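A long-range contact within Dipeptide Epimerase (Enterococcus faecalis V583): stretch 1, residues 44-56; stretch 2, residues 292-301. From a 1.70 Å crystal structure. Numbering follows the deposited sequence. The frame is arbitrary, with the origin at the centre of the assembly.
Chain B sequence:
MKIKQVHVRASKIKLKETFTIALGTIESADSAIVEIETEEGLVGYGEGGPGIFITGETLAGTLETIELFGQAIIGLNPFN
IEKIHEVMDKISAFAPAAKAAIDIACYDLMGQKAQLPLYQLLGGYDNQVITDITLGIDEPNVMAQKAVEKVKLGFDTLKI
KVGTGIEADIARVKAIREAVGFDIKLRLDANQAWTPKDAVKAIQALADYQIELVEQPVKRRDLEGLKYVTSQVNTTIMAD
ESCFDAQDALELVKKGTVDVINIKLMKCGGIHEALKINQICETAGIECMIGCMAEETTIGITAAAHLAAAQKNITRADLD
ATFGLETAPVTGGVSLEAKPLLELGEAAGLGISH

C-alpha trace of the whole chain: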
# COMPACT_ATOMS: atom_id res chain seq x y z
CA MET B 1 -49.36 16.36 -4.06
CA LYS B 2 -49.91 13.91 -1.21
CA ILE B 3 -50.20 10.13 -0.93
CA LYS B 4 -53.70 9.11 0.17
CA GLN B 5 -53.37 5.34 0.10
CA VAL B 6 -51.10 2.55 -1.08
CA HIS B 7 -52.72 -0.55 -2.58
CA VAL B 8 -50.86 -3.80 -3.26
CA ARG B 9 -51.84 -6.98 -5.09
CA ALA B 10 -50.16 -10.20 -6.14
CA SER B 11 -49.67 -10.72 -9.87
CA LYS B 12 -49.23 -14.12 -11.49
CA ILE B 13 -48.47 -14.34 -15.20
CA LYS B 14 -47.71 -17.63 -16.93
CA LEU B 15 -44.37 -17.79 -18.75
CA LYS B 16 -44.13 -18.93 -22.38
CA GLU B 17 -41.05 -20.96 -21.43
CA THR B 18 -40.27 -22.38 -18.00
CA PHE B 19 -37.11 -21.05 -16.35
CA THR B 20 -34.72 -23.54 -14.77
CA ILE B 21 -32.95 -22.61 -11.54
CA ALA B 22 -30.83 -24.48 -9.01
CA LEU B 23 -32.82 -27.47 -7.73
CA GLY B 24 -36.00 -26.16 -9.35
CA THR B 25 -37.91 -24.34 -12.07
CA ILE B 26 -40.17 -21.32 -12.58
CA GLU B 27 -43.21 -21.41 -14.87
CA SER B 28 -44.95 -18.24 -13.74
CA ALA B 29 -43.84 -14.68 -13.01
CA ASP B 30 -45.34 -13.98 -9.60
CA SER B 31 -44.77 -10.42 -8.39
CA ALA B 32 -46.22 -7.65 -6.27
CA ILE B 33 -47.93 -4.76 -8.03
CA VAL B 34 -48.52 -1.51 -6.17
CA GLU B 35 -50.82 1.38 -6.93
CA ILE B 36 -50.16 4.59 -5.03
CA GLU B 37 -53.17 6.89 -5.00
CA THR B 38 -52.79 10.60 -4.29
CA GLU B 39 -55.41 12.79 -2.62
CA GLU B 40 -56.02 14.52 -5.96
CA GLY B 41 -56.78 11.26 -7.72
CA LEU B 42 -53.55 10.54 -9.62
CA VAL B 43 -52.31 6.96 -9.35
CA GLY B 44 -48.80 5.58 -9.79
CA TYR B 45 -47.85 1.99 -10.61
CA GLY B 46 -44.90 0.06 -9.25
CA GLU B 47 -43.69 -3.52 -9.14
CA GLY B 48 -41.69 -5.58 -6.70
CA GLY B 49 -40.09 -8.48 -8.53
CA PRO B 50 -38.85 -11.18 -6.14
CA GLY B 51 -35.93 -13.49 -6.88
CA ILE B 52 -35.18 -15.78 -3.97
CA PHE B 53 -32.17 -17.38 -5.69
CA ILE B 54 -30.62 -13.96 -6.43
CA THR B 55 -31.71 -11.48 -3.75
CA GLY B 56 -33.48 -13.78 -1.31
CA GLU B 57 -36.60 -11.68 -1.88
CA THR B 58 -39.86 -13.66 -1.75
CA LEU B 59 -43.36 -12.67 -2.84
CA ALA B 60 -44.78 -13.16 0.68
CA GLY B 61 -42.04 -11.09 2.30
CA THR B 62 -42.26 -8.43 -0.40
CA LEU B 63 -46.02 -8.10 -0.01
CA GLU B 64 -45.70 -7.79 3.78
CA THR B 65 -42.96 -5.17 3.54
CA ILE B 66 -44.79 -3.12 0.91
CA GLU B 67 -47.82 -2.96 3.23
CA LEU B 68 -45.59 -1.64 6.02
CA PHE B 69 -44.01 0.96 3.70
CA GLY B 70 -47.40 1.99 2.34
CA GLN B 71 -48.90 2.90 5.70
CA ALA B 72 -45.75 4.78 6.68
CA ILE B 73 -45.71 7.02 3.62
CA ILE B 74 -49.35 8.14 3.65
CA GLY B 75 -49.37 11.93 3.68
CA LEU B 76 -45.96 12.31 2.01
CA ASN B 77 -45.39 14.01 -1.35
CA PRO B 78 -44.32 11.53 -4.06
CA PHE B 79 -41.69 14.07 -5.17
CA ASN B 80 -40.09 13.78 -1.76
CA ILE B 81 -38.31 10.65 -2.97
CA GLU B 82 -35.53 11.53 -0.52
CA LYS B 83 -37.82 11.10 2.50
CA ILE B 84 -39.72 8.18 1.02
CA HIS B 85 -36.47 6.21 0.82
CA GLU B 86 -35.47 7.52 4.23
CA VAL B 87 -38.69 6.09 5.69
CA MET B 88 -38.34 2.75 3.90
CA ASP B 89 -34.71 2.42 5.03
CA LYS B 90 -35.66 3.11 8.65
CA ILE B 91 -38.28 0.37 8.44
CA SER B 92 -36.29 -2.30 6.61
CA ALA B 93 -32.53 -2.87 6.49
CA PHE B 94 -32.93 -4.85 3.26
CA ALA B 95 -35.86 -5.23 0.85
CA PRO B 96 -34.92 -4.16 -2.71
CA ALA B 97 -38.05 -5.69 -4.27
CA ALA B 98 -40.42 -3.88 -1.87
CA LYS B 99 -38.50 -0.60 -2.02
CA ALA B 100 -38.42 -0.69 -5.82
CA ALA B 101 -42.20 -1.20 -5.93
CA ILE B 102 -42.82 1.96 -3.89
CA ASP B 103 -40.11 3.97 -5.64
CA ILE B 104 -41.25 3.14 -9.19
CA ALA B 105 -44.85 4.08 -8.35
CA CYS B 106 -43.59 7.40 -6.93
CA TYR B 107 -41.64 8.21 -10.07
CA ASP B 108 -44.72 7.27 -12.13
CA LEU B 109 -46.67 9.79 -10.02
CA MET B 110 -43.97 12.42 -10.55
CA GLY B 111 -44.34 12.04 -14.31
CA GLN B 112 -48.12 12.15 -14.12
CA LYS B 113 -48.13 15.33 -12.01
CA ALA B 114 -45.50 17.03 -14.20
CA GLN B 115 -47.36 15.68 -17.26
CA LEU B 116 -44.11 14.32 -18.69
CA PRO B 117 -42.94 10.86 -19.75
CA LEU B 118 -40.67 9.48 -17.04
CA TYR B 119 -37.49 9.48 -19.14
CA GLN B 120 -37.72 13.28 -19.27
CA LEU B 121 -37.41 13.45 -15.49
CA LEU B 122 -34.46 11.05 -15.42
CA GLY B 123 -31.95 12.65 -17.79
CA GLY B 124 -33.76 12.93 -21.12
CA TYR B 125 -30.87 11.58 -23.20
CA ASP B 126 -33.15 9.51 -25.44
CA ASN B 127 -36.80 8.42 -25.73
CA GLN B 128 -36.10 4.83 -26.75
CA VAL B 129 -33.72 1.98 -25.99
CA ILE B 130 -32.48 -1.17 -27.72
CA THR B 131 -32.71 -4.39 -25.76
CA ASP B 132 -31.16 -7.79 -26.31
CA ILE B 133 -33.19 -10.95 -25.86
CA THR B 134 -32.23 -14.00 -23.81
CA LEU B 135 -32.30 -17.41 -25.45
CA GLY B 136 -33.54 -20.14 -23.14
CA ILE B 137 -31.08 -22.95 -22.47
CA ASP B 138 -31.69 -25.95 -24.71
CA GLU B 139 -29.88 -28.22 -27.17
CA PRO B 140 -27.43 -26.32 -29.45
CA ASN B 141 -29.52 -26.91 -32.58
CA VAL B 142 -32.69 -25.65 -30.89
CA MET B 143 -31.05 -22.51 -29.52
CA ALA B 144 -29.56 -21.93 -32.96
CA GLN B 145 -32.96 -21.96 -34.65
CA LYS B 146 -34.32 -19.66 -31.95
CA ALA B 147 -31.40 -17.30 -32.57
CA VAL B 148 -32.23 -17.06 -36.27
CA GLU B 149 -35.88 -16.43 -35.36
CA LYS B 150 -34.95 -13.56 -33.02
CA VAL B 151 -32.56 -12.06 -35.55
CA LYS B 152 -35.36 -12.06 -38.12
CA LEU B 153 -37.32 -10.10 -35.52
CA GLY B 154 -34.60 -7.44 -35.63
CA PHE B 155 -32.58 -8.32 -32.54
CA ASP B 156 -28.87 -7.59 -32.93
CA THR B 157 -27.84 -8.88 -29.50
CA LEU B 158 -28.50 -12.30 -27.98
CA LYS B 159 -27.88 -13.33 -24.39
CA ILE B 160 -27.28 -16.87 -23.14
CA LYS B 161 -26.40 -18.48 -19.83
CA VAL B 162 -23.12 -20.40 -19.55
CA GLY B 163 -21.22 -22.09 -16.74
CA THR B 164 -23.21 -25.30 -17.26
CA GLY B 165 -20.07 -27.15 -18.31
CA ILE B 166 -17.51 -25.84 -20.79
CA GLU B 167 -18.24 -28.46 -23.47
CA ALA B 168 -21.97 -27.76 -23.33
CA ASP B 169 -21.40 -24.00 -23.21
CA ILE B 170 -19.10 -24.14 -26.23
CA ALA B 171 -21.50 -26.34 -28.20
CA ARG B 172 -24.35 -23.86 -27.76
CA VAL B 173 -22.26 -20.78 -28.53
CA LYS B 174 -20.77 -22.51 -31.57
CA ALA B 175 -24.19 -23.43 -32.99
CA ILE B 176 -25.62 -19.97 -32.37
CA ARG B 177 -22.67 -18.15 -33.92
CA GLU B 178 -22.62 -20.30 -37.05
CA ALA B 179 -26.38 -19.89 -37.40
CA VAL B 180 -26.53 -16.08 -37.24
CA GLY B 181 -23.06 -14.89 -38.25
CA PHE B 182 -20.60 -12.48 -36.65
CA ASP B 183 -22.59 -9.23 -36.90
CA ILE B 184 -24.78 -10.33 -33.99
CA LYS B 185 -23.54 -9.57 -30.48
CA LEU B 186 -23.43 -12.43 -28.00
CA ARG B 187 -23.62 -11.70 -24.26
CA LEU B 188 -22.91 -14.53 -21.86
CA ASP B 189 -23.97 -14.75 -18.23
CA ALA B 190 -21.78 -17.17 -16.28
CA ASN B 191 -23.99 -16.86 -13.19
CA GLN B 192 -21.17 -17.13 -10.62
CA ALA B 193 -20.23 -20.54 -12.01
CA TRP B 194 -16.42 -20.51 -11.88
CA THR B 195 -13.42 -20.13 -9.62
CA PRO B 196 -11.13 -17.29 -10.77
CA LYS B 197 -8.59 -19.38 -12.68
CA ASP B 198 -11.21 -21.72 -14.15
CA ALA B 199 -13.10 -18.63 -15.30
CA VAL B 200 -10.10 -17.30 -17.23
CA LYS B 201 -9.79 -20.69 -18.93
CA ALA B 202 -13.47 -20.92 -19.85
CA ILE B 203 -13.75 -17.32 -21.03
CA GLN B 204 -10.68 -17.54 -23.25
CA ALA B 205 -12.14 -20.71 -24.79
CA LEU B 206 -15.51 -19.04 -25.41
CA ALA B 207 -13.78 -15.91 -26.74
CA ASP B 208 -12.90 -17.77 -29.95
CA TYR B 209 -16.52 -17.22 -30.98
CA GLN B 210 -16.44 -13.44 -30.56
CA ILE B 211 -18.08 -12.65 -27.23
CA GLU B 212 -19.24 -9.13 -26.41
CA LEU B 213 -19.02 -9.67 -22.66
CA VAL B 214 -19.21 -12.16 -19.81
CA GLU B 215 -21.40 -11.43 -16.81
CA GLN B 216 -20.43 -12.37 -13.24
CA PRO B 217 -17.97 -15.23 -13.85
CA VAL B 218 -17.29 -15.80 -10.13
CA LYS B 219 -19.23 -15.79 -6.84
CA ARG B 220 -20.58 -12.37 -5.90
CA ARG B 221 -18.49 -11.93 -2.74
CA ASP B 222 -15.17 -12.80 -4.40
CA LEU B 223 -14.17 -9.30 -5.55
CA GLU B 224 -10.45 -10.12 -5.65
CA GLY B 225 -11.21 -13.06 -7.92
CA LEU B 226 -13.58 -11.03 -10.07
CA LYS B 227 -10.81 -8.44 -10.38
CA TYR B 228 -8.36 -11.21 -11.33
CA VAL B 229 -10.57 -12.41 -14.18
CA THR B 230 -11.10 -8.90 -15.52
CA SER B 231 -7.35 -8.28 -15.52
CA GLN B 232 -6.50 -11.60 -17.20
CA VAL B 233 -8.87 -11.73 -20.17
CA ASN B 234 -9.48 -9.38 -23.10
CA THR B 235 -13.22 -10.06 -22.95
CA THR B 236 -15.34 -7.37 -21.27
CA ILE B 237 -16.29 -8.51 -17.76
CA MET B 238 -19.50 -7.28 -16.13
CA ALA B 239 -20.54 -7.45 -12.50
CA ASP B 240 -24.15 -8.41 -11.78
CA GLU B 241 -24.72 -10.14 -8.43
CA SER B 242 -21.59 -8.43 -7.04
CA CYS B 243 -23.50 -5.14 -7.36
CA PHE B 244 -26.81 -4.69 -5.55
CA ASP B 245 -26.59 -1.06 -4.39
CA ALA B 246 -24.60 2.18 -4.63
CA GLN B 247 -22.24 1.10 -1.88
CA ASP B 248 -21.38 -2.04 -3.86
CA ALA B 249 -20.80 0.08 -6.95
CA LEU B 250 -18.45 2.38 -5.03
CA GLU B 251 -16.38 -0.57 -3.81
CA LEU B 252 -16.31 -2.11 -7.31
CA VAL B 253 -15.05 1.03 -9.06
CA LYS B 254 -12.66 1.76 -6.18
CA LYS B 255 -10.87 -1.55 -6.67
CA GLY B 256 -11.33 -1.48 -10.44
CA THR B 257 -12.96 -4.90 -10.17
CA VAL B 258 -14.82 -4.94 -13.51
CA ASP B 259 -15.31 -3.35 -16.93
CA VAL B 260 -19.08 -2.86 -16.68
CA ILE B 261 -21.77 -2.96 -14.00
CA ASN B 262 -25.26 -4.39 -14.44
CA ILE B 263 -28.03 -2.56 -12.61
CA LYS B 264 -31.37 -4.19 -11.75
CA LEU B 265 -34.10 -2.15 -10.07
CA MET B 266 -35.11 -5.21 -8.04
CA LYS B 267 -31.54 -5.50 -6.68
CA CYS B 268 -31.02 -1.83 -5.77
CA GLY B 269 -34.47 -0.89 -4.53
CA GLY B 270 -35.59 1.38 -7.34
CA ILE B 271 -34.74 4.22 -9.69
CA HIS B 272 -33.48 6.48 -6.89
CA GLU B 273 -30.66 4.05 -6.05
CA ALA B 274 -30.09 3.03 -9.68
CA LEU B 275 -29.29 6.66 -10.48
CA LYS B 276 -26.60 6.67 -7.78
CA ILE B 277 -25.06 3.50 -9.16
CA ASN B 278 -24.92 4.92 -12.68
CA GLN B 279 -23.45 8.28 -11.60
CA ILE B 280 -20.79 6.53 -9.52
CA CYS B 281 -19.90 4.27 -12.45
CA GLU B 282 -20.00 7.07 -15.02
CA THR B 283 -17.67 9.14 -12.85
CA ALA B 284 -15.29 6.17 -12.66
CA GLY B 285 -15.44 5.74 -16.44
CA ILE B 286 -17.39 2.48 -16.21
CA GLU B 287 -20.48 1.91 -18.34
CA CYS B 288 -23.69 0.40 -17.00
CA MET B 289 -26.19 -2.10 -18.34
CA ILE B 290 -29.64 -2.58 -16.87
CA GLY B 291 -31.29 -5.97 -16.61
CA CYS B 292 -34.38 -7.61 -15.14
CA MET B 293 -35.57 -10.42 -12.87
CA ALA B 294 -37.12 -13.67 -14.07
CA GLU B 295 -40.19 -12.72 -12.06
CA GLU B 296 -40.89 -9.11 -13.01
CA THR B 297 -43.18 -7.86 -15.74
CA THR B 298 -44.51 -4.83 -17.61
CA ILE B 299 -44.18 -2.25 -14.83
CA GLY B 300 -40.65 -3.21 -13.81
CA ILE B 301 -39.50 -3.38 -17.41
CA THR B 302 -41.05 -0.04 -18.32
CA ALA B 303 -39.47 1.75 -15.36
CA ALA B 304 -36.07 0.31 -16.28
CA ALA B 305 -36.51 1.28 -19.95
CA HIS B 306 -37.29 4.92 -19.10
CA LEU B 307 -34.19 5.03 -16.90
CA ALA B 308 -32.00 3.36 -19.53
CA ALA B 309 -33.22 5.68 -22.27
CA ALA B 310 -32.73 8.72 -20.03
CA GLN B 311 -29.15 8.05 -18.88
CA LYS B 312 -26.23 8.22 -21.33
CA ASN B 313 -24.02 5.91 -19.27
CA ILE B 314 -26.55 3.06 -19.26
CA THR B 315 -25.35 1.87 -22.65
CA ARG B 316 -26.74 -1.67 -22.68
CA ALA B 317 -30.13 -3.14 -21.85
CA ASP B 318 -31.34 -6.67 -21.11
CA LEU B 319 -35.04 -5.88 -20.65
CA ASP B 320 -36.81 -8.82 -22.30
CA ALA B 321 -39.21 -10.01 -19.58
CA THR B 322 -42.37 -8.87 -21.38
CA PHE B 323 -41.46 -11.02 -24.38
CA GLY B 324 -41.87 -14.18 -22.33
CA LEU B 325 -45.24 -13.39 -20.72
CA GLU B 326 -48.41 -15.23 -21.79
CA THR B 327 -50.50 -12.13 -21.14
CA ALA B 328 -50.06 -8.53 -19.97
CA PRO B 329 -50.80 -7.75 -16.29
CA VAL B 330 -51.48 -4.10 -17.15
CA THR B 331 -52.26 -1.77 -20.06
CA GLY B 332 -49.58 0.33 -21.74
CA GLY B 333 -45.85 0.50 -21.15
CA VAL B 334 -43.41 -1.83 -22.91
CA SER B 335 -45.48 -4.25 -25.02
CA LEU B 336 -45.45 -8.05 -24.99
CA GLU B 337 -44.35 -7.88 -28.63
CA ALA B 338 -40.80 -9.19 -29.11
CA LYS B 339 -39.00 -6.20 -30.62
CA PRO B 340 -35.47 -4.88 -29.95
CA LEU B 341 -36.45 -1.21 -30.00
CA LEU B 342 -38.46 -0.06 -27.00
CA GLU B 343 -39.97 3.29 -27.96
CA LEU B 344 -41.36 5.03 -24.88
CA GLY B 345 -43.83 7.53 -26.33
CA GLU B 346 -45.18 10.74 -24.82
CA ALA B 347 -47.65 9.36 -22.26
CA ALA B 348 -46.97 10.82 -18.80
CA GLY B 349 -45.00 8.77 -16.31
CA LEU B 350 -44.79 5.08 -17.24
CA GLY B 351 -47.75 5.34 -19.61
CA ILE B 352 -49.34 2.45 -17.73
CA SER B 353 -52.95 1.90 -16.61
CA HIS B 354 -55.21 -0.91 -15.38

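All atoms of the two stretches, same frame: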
# COMPACT_ATOMS: atom_id res chain seq x y z
N GLY B 44 -50.08 6.01 -9.25
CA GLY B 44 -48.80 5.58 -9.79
C GLY B 44 -48.66 4.08 -9.66
O GLY B 44 -49.13 3.50 -8.67
N TYR B 45 -48.02 3.44 -10.63
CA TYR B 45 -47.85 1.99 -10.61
C TYR B 45 -46.41 1.58 -10.35
O TYR B 45 -45.48 2.18 -10.89
CB TYR B 45 -48.31 1.39 -11.93
CG TYR B 45 -49.79 1.57 -12.18
CD1 TYR B 45 -50.72 0.67 -11.67
CD2 TYR B 45 -50.25 2.67 -12.91
CE1 TYR B 45 -52.09 0.86 -11.88
CE2 TYR B 45 -51.62 2.86 -13.13
CZ TYR B 45 -52.53 1.96 -12.61
OH TYR B 45 -53.87 2.15 -12.83
N GLY B 46 -46.23 0.55 -9.54
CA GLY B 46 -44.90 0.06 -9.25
C GLY B 46 -44.93 -1.45 -9.16
O GLY B 46 -45.99 -2.06 -9.06
N GLU B 47 -43.76 -2.07 -9.23
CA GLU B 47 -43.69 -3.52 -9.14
C GLU B 47 -42.51 -3.96 -8.30
O GLU B 47 -41.45 -3.34 -8.32
CB GLU B 47 -43.57 -4.15 -10.54
CG GLU B 47 -43.45 -5.68 -10.51
CD GLU B 47 -43.52 -6.32 -11.89
OE1 GLU B 47 -42.93 -5.76 -12.84
OE2 GLU B 47 -44.16 -7.39 -12.03
N GLY B 48 -42.73 -5.02 -7.53
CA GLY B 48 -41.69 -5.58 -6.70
C GLY B 48 -41.49 -6.98 -7.26
O GLY B 48 -42.36 -7.84 -7.09
N GLY B 49 -40.37 -7.18 -7.94
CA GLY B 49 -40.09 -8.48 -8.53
C GLY B 49 -39.17 -9.28 -7.63
O GLY B 49 -37.99 -8.94 -7.47
N PRO B 50 -39.67 -10.36 -7.02
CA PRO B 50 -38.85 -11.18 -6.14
C PRO B 50 -37.85 -12.01 -6.94
O PRO B 50 -37.90 -12.04 -8.17
CB PRO B 50 -39.89 -12.04 -5.42
CG PRO B 50 -40.94 -12.24 -6.48
CD PRO B 50 -41.06 -10.85 -7.08
N GLY B 51 -36.94 -12.66 -6.24
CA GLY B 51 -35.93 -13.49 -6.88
C GLY B 51 -35.17 -14.11 -5.74
O GLY B 51 -34.06 -13.69 -5.41
N ILE B 52 -35.77 -15.13 -5.13
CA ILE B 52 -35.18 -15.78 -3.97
C ILE B 52 -33.75 -16.28 -4.19
O ILE B 52 -32.89 -16.13 -3.33
CB ILE B 52 -36.09 -16.94 -3.47
CG1 ILE B 52 -35.60 -17.44 -2.11
CG2 ILE B 52 -36.11 -18.07 -4.49
CD1 ILE B 52 -36.57 -18.39 -1.43
N PHE B 53 -33.49 -16.85 -5.36
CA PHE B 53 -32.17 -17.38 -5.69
C PHE B 53 -31.12 -16.30 -5.98
O PHE B 53 -29.93 -16.61 -6.04
CB PHE B 53 -32.28 -18.34 -6.87
CG PHE B 53 -32.99 -17.76 -8.05
CD1 PHE B 53 -32.31 -16.99 -8.99
CD2 PHE B 53 -34.36 -17.96 -8.22
CE1 PHE B 53 -32.98 -16.41 -10.07
CE2 PHE B 53 -35.04 -17.39 -9.29
CZ PHE B 53 -34.35 -16.61 -10.22
N ILE B 54 -31.54 -15.06 -6.15
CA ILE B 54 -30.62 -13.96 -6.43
C ILE B 54 -30.52 -12.95 -5.29
O ILE B 54 -29.43 -12.62 -4.83
CB ILE B 54 -31.02 -13.17 -7.70
CG1 ILE B 54 -30.85 -14.05 -8.94
CG2 ILE B 54 -30.14 -11.92 -7.84
CD1 ILE B 54 -31.25 -13.37 -10.23
N THR B 55 -31.67 -12.47 -4.83
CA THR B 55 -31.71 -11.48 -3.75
C THR B 55 -32.27 -12.02 -2.45
O THR B 55 -32.17 -11.36 -1.41
CB THR B 55 -32.57 -10.27 -4.15
OG1 THR B 55 -33.91 -10.71 -4.40
CG2 THR B 55 -32.03 -9.61 -5.40
N GLY B 56 -32.87 -13.20 -2.50
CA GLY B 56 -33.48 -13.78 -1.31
C GLY B 56 -34.89 -13.25 -1.13
O GLY B 56 -35.64 -13.72 -0.27
N CYS B 292 -33.10 -7.35 -15.78
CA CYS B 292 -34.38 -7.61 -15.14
C CYS B 292 -34.39 -8.96 -14.44
O CYS B 292 -33.50 -9.79 -14.66
CB CYS B 292 -35.51 -7.56 -16.17
SG CYS B 292 -35.36 -8.76 -17.52
N MET B 293 -35.41 -9.17 -13.61
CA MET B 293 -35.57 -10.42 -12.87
C MET B 293 -36.44 -11.37 -13.69
O MET B 293 -37.18 -10.94 -14.57
CB MET B 293 -36.27 -10.17 -11.53
CG MET B 293 -35.66 -9.07 -10.68
SD MET B 293 -33.96 -9.40 -10.24
CE MET B 293 -34.18 -10.72 -9.06
N ALA B 294 -36.33 -12.66 -13.38
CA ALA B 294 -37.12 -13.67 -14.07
C ALA B 294 -38.59 -13.49 -13.70
O ALA B 294 -39.48 -13.85 -14.46
CB ALA B 294 -36.65 -15.07 -13.65
N GLU B 295 -38.83 -12.91 -12.52
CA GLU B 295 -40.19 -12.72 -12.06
C GLU B 295 -40.75 -11.30 -12.04
O GLU B 295 -41.57 -10.97 -11.18
CB GLU B 295 -40.38 -13.38 -10.69
CG GLU B 295 -40.09 -14.88 -10.72
CD GLU B 295 -40.91 -15.68 -9.73
OE1 GLU B 295 -42.15 -15.77 -9.90
OE2 GLU B 295 -40.31 -16.23 -8.78
N GLU B 296 -40.30 -10.44 -12.95
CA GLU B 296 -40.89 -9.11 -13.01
C GLU B 296 -41.60 -9.00 -14.36
O GLU B 296 -41.40 -9.85 -15.24
CB GLU B 296 -39.87 -7.98 -12.81
CG GLU B 296 -38.77 -7.85 -13.82
CD GLU B 296 -37.86 -6.69 -13.45
OE1 GLU B 296 -38.32 -5.53 -13.49
OE2 GLU B 296 -36.69 -6.94 -13.09
N THR B 297 -42.42 -7.98 -14.52
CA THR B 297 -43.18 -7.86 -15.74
C THR B 297 -43.22 -6.45 -16.33
O THR B 297 -42.26 -5.69 -16.22
CB THR B 297 -44.62 -8.39 -15.50
OG1 THR B 297 -45.24 -7.64 -14.45
CG2 THR B 297 -44.56 -9.85 -15.06
N THR B 298 -44.35 -6.11 -16.95
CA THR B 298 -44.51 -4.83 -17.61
C THR B 298 -44.07 -3.58 -16.84
O THR B 298 -43.32 -2.76 -17.36
CB THR B 298 -45.97 -4.65 -18.06
OG1 THR B 298 -46.37 -5.79 -18.82
CG2 THR B 298 -46.11 -3.40 -18.91
N ILE B 299 -44.54 -3.43 -15.61
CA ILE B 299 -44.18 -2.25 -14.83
C ILE B 299 -42.67 -2.15 -14.57
O ILE B 299 -42.06 -1.11 -14.82
CB ILE B 299 -44.93 -2.22 -13.50
CG1 ILE B 299 -46.44 -2.18 -13.76
CG2 ILE B 299 -44.49 -1.00 -12.69
CD1 ILE B 299 -47.29 -2.39 -12.52
N GLY B 300 -42.08 -3.22 -14.07
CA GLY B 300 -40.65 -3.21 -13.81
C GLY B 300 -39.84 -2.93 -15.06
O GLY B 300 -38.88 -2.15 -15.03
N ILE B 301 -40.22 -3.56 -16.16
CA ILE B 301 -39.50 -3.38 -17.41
C ILE B 301 -39.62 -1.95 -17.92
O ILE B 301 -38.64 -1.37 -18.38
CB ILE B 301 -40.03 -4.34 -18.51
CG1 ILE B 301 -39.61 -5.78 -18.19
CG2 ILE B 301 -39.52 -3.90 -19.87
CD1 ILE B 301 -38.09 -6.00 -18.20
O HOH W 1 -36.93 -13.52 -10.27
O HOH W 2 -38.31 -15.81 -6.35

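What holds the strand of stretch 1 to the start of the helix in stretch 2? The carboxylate of Glu 47 does, reaching across with chi1 and chi2 both t. Its OE1 accepts hydrogen bonds from two backbone amides, Thr 297 N at 2.8 Å and Gly 300 N at 2.9 Å, while Glu 47 OE2 accepts one from Thr 297 OG1 at 2.7 Å. Amides at the first turn of a helix lack carbonyl partners within it, so a carboxylate suits them well. A CB on Gly 300 would clash with Glu 47 OE1 and with Glu 296 OE1.

How is the turn before the helix held? Met 293 to Glu 296 form a type I beta turn, and the side chain of Glu 296 folds back so that its OE2 accepts a hydrogen bond from Met 293 N at 2.6 Å.

Where does water join the two stretches? Water 1 donates to Pro 50 O at 2.7 Å and accepts a weak hydrogen bond from Glu 295 N at 3.0 Å. Water 2 accepts from Ile 52 N at 2.9 Å and donates to Glu 295 OE2 at 3.2 Å, linking backbone to carboxylate where the two residues do not touch.

What packs around this polar framework? Beside Glu 47, Ile 299 points toward the strand, its CD1 4.0 Å from Tyr 45 CB and its CG2 3.6 Å from Gly 46 C. Gly 49 allows close approach: a CB there would clash with Glu 296 CB. Met 293, with all three chi angles m, places its CE 3.9 Å from Gly 51 CA and 4.1 Å from Ile 54 CD1; a CB on Gly 51 would clash with that methyl. Farther out, Ala 294 CB meets the edge of the Phe 53 ring, 4.4 Å from Phe 53 CZ.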